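Local coordinates for protein dehalogenase-like hydrolase (Ralstonia solanacearum, PDB 3UMB) that probably catalyses the hydrolytic dehalogenation of small (S)-2-haloalkanoic acids to the corresponding (R)-2-hydroxyalkanoic acids, releasing a halide ion, at residues A[67-70]-A[71-75]; A[17-20]-A[21-25]. One frame throughout, in Å; residues are numbered along the deposited sequence.

Interaction 1 of 2, residues A[67-70]-A[71-75]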
ATOM      1  N   VAL A  67      11.252  -4.126   8.933  1.00 21.26           N
ATOM      2  CA  VAL A  67      10.197  -3.277   8.382  1.00 19.51           C
ATOM      3  C   VAL A  67       9.191  -2.922   9.476  1.00 19.40           C
ATOM      4  O   VAL A  67       8.624  -1.835   9.451  1.00 17.88           O
ATOM      5  CB  VAL A  67       9.456  -3.909   7.139  1.00 19.56           C
ATOM      6  CG1 VAL A  67       8.191  -3.080   6.767  1.00 17.10           C
ATOM      7  CG2 VAL A  67      10.456  -4.080   5.903  1.00 17.48           C
ATOM      8  N   THR A  68       8.953  -3.847  10.422  1.00 19.25           N
ATOM      9  CA  THR A  68       7.947  -3.633  11.467  1.00 19.12           C
ATOM     10  C   THR A  68       8.497  -2.575  12.473  1.00 20.74           C
ATOM     11  O   THR A  68       7.784  -1.751  12.981  1.00 21.97           O
ATOM     12  CB  THR A  68       7.509  -4.963  12.112  1.00 19.00           C
ATOM     13  OG1 THR A  68       6.788  -5.745  11.157  1.00 18.37           O
ATOM     14  CG2 THR A  68       6.621  -4.747  13.334  1.00 14.05           C
ATOM     15  N   VAL A  69       9.789  -2.595  12.717  1.00 22.50           N
ATOM     16  CA  VAL A  69      10.443  -1.599  13.570  1.00 22.81           C
ATOM     17  C   VAL A  69      10.329  -0.221  12.892  1.00 22.02           C
ATOM     18  O   VAL A  69       9.804   0.708  13.486  1.00 22.03           O
ATOM     19  CB  VAL A  69      11.912  -2.042  13.833  1.00 23.12           C
ATOM     20  CG1 VAL A  69      12.745  -0.931  14.464  1.00 23.46           C
ATOM     21  CG2 VAL A  69      11.918  -3.336  14.702  1.00 24.57           C
ATOM     22  N   ASP A  70      10.742  -0.140  11.619  1.00 21.02           N
ATOM     23  CA  ASP A  70      10.588   1.079  10.818  1.00 20.03           C
ATOM     24  C   ASP A  70       9.172   1.652  10.917  1.00 19.81           C
ATOM     25  O   ASP A  70       8.991   2.837  11.166  1.00 18.99           O
ATOM     26  CB  ASP A  70      10.897   0.812   9.355  1.00 20.70           C
ATOM     27  CG  ASP A  70      12.309   0.400   9.124  1.00 20.98           C
ATOM     28  OD1 ASP A  70      13.103   0.660  10.035  1.00 24.29           O
ATOM     29  OD2 ASP A  70      12.612  -0.216   8.064  1.00 23.45           O
ATOM     30  N   ALA A  71       8.171   0.830  10.673  1.00 18.52           N
ATOM     31  CA  ALA A  71       6.793   1.316  10.687  1.00 18.60           C
ATOM     32  C   ALA A  71       6.422   1.812  12.087  1.00 18.67           C
ATOM     33  O   ALA A  71       5.713   2.812  12.224  1.00 18.52           O
ATOM     34  CB  ALA A  71       5.786   0.239  10.222  1.00 16.83           C
ATOM     35  N   LEU A  72       6.852   1.089  13.119  1.00 18.97           N
ATOM     36  CA  LEU A  72       6.509   1.452  14.492  1.00 19.05           C
ATOM     37  C   LEU A  72       7.128   2.802  14.863  1.00 18.51           C
ATOM     38  O   LEU A  72       6.494   3.631  15.517  1.00 18.32           O
ATOM     39  CB  LEU A  72       7.034   0.395  15.469  1.00 19.58           C
ATOM     40  CG  LEU A  72       6.969   0.761  16.967  1.00 18.44           C
ATOM     41  CD1 LEU A  72       5.491   0.816  17.364  1.00 18.64           C
ATOM     42  CD2 LEU A  72       7.750  -0.216  17.803  1.00 16.01           C
ATOM     43  N   ARG A  73       8.399   2.954  14.501  1.00 18.99           N
ATOM     44  CA  ARG A  73       9.121   4.210  14.618  1.00 19.84           C
ATOM     45  C   ARG A  73       8.497   5.376  13.875  1.00 19.58           C
ATOM     46  O   ARG A  73       8.347   6.485  14.448  1.00 18.53           O
ATOM     47  CB  ARG A  73      10.544   4.057  14.135  1.00 20.47           C
ATOM     48  CG  ARG A  73      11.396   3.229  15.079  1.00 25.47           C
ATOM     49  CD  ARG A  73      12.821   3.020  14.589  1.00 29.26           C
ATOM     50  NE  ARG A  73      13.577   2.211  15.576  1.00 34.88           N
ATOM     51  CZ  ARG A  73      14.707   1.539  15.337  1.00 36.51           C
ATOM     52  NH1 ARG A  73      15.266   1.531  14.131  1.00 38.89           N
ATOM     53  NH2 ARG A  73      15.277   0.848  16.310  1.00 38.90           N
ATOM     54  N   TYR A  74       8.161   5.180  12.595  1.00 18.83           N
ATOM     55  CA  TYR A  74       7.460   6.254  11.887  1.00 17.84           C
ATOM     56  C   TYR A  74       6.158   6.587  12.655  1.00 18.72           C
ATOM     57  O   TYR A  74       5.843   7.767  12.887  1.00 17.49           O
ATOM     58  CB  TYR A  74       7.121   5.904  10.444  1.00 17.78           C
ATOM     59  CG  TYR A  74       6.238   6.948   9.829  1.00 15.16           C
ATOM     60  CD1 TYR A  74       6.789   7.998   9.121  1.00 15.59           C
ATOM     61  CD2 TYR A  74       4.865   6.876   9.946  1.00 14.93           C
ATOM     62  CE1 TYR A  74       6.012   8.988   8.566  1.00 14.58           C
ATOM     63  CE2 TYR A  74       4.044   7.853   9.389  1.00 17.58           C
ATOM     64  CZ  TYR A  74       4.648   8.931   8.696  1.00 16.74           C
ATOM     65  OH  TYR A  74       3.901   9.946   8.133  1.00 16.42           O
ATOM     66  N   ALA A  75       5.392   5.560  13.026  1.00 18.95           N
ATOM     67  CA  ALA A  75       4.052   5.818  13.619  1.00 19.91           C
ATOM     68  C   ALA A  75       4.191   6.627  14.943  1.00 20.68           C
ATOM     69  O   ALA A  75       3.400   7.511  15.243  1.00 20.41           O
ATOM     70  CB  ALA A  75       3.322   4.529  13.855  1.00 18.71           C
TER

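Interaction 2 of 2, residues A[17-20]-A[21-25]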
ATOM      1  N   ASP A  17      -3.893 -14.007  16.741  1.00 43.89           N
ATOM      2  CA  ASP A  17      -4.552 -12.743  17.133  1.00 43.95           C
ATOM      3  C   ASP A  17      -3.491 -11.683  17.491  1.00 44.36           C
ATOM      4  O   ASP A  17      -2.757 -11.836  18.495  1.00 44.83           O
ATOM      5  CB  ASP A  17      -5.552 -12.992  18.299  1.00 43.88           C
ATOM      6  CG  ASP A  17      -6.565 -11.836  18.515  1.00 43.74           C
ATOM      7  OD1 ASP A  17      -6.306 -10.680  18.073  1.00 43.09           O
ATOM      8  OD2 ASP A  17      -7.629 -12.100  19.151  1.00 41.71           O
ATOM      9  N   VAL A  18      -3.404 -10.639  16.656  1.00 44.16           N
ATOM     10  CA  VAL A  18      -2.529  -9.455  16.869  1.00 44.45           C
ATOM     11  C   VAL A  18      -3.112  -8.534  17.989  1.00 45.82           C
ATOM     12  O   VAL A  18      -2.465  -7.583  18.468  1.00 44.75           O
ATOM     13  CB  VAL A  18      -2.384  -8.684  15.487  1.00 44.47           C
ATOM     14  CG1 VAL A  18      -1.821  -7.259  15.605  1.00 43.96           C
ATOM     15  CG2 VAL A  18      -1.565  -9.480  14.562  1.00 44.19           C
ATOM     16  N   TYR A  19      -4.349  -8.818  18.421  1.00 47.28           N
ATOM     17  CA  TYR A  19      -5.019  -7.977  19.421  1.00 48.26           C
ATOM     18  C   TYR A  19      -4.078  -7.522  20.559  1.00 48.18           C
ATOM     19  O   TYR A  19      -4.059  -6.326  20.919  1.00 48.92           O
ATOM     20  CB  TYR A  19      -6.275  -8.665  19.999  1.00 48.83           C
ATOM     21  CG  TYR A  19      -7.050  -7.734  20.874  1.00 52.08           C
ATOM     22  CD1 TYR A  19      -8.154  -7.045  20.370  1.00 56.00           C
ATOM     23  CD2 TYR A  19      -6.654  -7.489  22.197  1.00 54.72           C
ATOM     24  CE1 TYR A  19      -8.852  -6.139  21.163  1.00 58.12           C
ATOM     25  CE2 TYR A  19      -7.341  -6.590  22.998  1.00 56.28           C
ATOM     26  CZ  TYR A  19      -8.435  -5.917  22.478  1.00 58.30           C
ATOM     27  OH  TYR A  19      -9.133  -5.022  23.269  1.00 61.09           O
ATOM     28  N   SER A  20      -3.290  -8.455  21.109  1.00 47.40           N
ATOM     29  CA  SER A  20      -2.546  -8.176  22.340  1.00 46.68           C
ATOM     30  C   SER A  20      -1.525  -7.051  22.197  1.00 45.30           C
ATOM     31  O   SER A  20      -1.003  -6.579  23.198  1.00 45.61           O
ATOM     32  CB  SER A  20      -1.881  -9.450  22.892  1.00 47.04           C
ATOM     33  OG  SER A  20      -0.828  -9.935  22.041  1.00 48.66           O
ATOM     34  N   VAL A  21      -1.234  -6.622  20.971  1.00 44.30           N
ATOM     35  CA  VAL A  21      -0.279  -5.544  20.761  1.00 43.55           C
ATOM     36  C   VAL A  21      -0.974  -4.202  20.944  1.00 43.79           C
ATOM     37  O   VAL A  21      -0.442  -3.299  21.600  1.00 42.70           O
ATOM     38  CB  VAL A  21       0.410  -5.621  19.382  1.00 43.82           C
ATOM     39  CG1 VAL A  21       1.399  -4.510  19.243  1.00 42.99           C
ATOM     40  CG2 VAL A  21       1.113  -6.981  19.182  1.00 43.15           C
ATOM     41  N   ALA A  22      -2.182  -4.076  20.402  1.00 44.59           N
ATOM     42  CA  ALA A  22      -2.950  -2.838  20.560  1.00 44.88           C
ATOM     43  C   ALA A  22      -3.133  -2.529  22.048  1.00 45.33           C
ATOM     44  O   ALA A  22      -2.825  -1.417  22.505  1.00 45.45           O
ATOM     45  CB  ALA A  22      -4.279  -2.955  19.837  1.00 45.28           C
ATOM     46  N   ALA A  23      -3.539  -3.552  22.812  1.00 46.09           N
ATOM     47  CA  ALA A  23      -3.745  -3.456  24.274  1.00 45.93           C
ATOM     48  C   ALA A  23      -2.511  -3.036  25.092  1.00 45.80           C
ATOM     49  O   ALA A  23      -2.619  -2.321  26.085  1.00 46.32           O
ATOM     50  CB  ALA A  23      -4.281  -4.786  24.789  1.00 46.16           C
ATOM     51  N   ARG A  24      -1.347  -3.492  24.683  1.00 46.02           N
ATOM     52  CA  ARG A  24      -0.081  -3.145  25.334  1.00 46.59           C
ATOM     53  C   ARG A  24       0.452  -1.762  24.893  1.00 46.61           C
ATOM     54  O   ARG A  24       1.275  -1.137  25.572  1.00 45.27           O
ATOM     55  CB  ARG A  24       0.927  -4.238  24.976  1.00 47.47           C
ATOM     56  CG  ARG A  24       2.405  -3.885  25.110  1.00 50.10           C
ATOM     57  CD  ARG A  24       2.810  -3.760  26.542  1.00 53.88           C
ATOM     58  NE  ARG A  24       2.953  -5.079  27.148  1.00 57.00           N
ATOM     59  CZ  ARG A  24       3.255  -5.280  28.425  1.00 60.06           C
ATOM     60  NH1 ARG A  24       3.430  -4.239  29.252  1.00 60.52           N
ATOM     61  NH2 ARG A  24       3.376  -6.526  28.877  1.00 60.40           N
ATOM     62  N   ALA A  25      -0.007  -1.320  23.725  1.00 46.79           N
ATOM     63  CA  ALA A  25       0.285   0.019  23.218  1.00 47.47           C
ATOM     64  C   ALA A  25      -0.398   1.038  24.137  1.00 47.40           C
ATOM     65  O   ALA A  25       0.263   1.882  24.718  1.00 48.11           O
ATOM     66  CB  ALA A  25      -0.186   0.157  21.749  1.00 46.73           C
TER

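Interaction 1 of 2, residues A[67-70]-A[71-75]
The guanidinium of Arg73 carries the methyl CG1 of Val69 on one of its faces: CG1 stands over the centre of the group, 3.3 Å from Arg73 CZ. The two side chains run alongside each other one helical turn apart and point the same way. With Val69 CG1 anti to its own backbone N (chi1 168°) and the Arg73 chain extended from CG to NE, the methyl is brought against the flat side of the group. Arg73 NH2 forms a salt bridge with Glu88 of helix 85-96, which helps hold the group through NH2 while the methyl covers its face. Beneath this pair Arg73 N donates to Val69 O at 2.8 Å, an almost linear bond (178°). On the next position round the helix Tyr74 N reaches Asp70 O at 2.9 Å. Asp70 OD2 forms a salt bridge with Lys62. On another side Thr68 OG1 bonds Gln44, and Thr68 O, acceptor for Leu72 N at 3.0 Å, also takes Trp40 NE1 of helix 33-54. The i to i+4 backbone bonds are those of a regular alpha-helix, here 64-78, on which Val69 and Arg73 share one side, packed between helices 33-54 and 85-96.

Interaction 2 of 2, residues A[17-20]-A[21-25]
Tyr19 and Ala23 meet one turn apart in the first turn of helix 19-28, which follows an aspartate-capped entry from strand 16-17. The capping bond comes from Tyr19 N to Asp17 OD1, although the position of that oxygen is less certain. Among the backbone bonds, Val21 N donates to Val18 O at 3.0 Å, nearly straight at 170°, an i to i+3 link that closes the entering turn. The i to i+4 bonds that follow are weak: Ala23 N lies 3.4 Å from Tyr19 O, and Arg24 N is equally distant from Ser20 O but with a less straight approach. The helix thus starts loosely, and by Val21 O to Ala25 N the bond has shortened to 2.9 Å. Side-chain packing sets Val21 on Trp40 and Ala22 on Ser37, both of helix 33-54. For charge, Arg24 folds at chi2 and chi3, and its NE makes a salt bridge with Glu94 of helix 85-96. At the exposed side Tyr19 CG is anti to the backbone N, which places the ring (chi1 -172°) alongside the next turn, CE2 4.0 Å from Ala23 CB.

How the interactions relate
Interactions 1 and 2 belong to two separate helices, 64-78 and 19-28, with centres 16 Å apart and nearest atoms about 7 Å apart, so they do not touch. They are joined indirectly: helix 33-54 receives Leu72 and Val21 on the same residue, Trp40, and helix 85-96 supplies Glu88 to Arg73 and Glu94 to Arg24. The Tyr74 side chain is about 9 Å from a bound magnesium ion, about 6 Å from the side chain of Ala77, which binds one magnesium ion with Asn80, and about 7 Å from that of Asp42, which binds another with Asp46. The Arg24 side chain is about 6 Å from a bound potassium ion. Interaction 1 also packs against the second subunit.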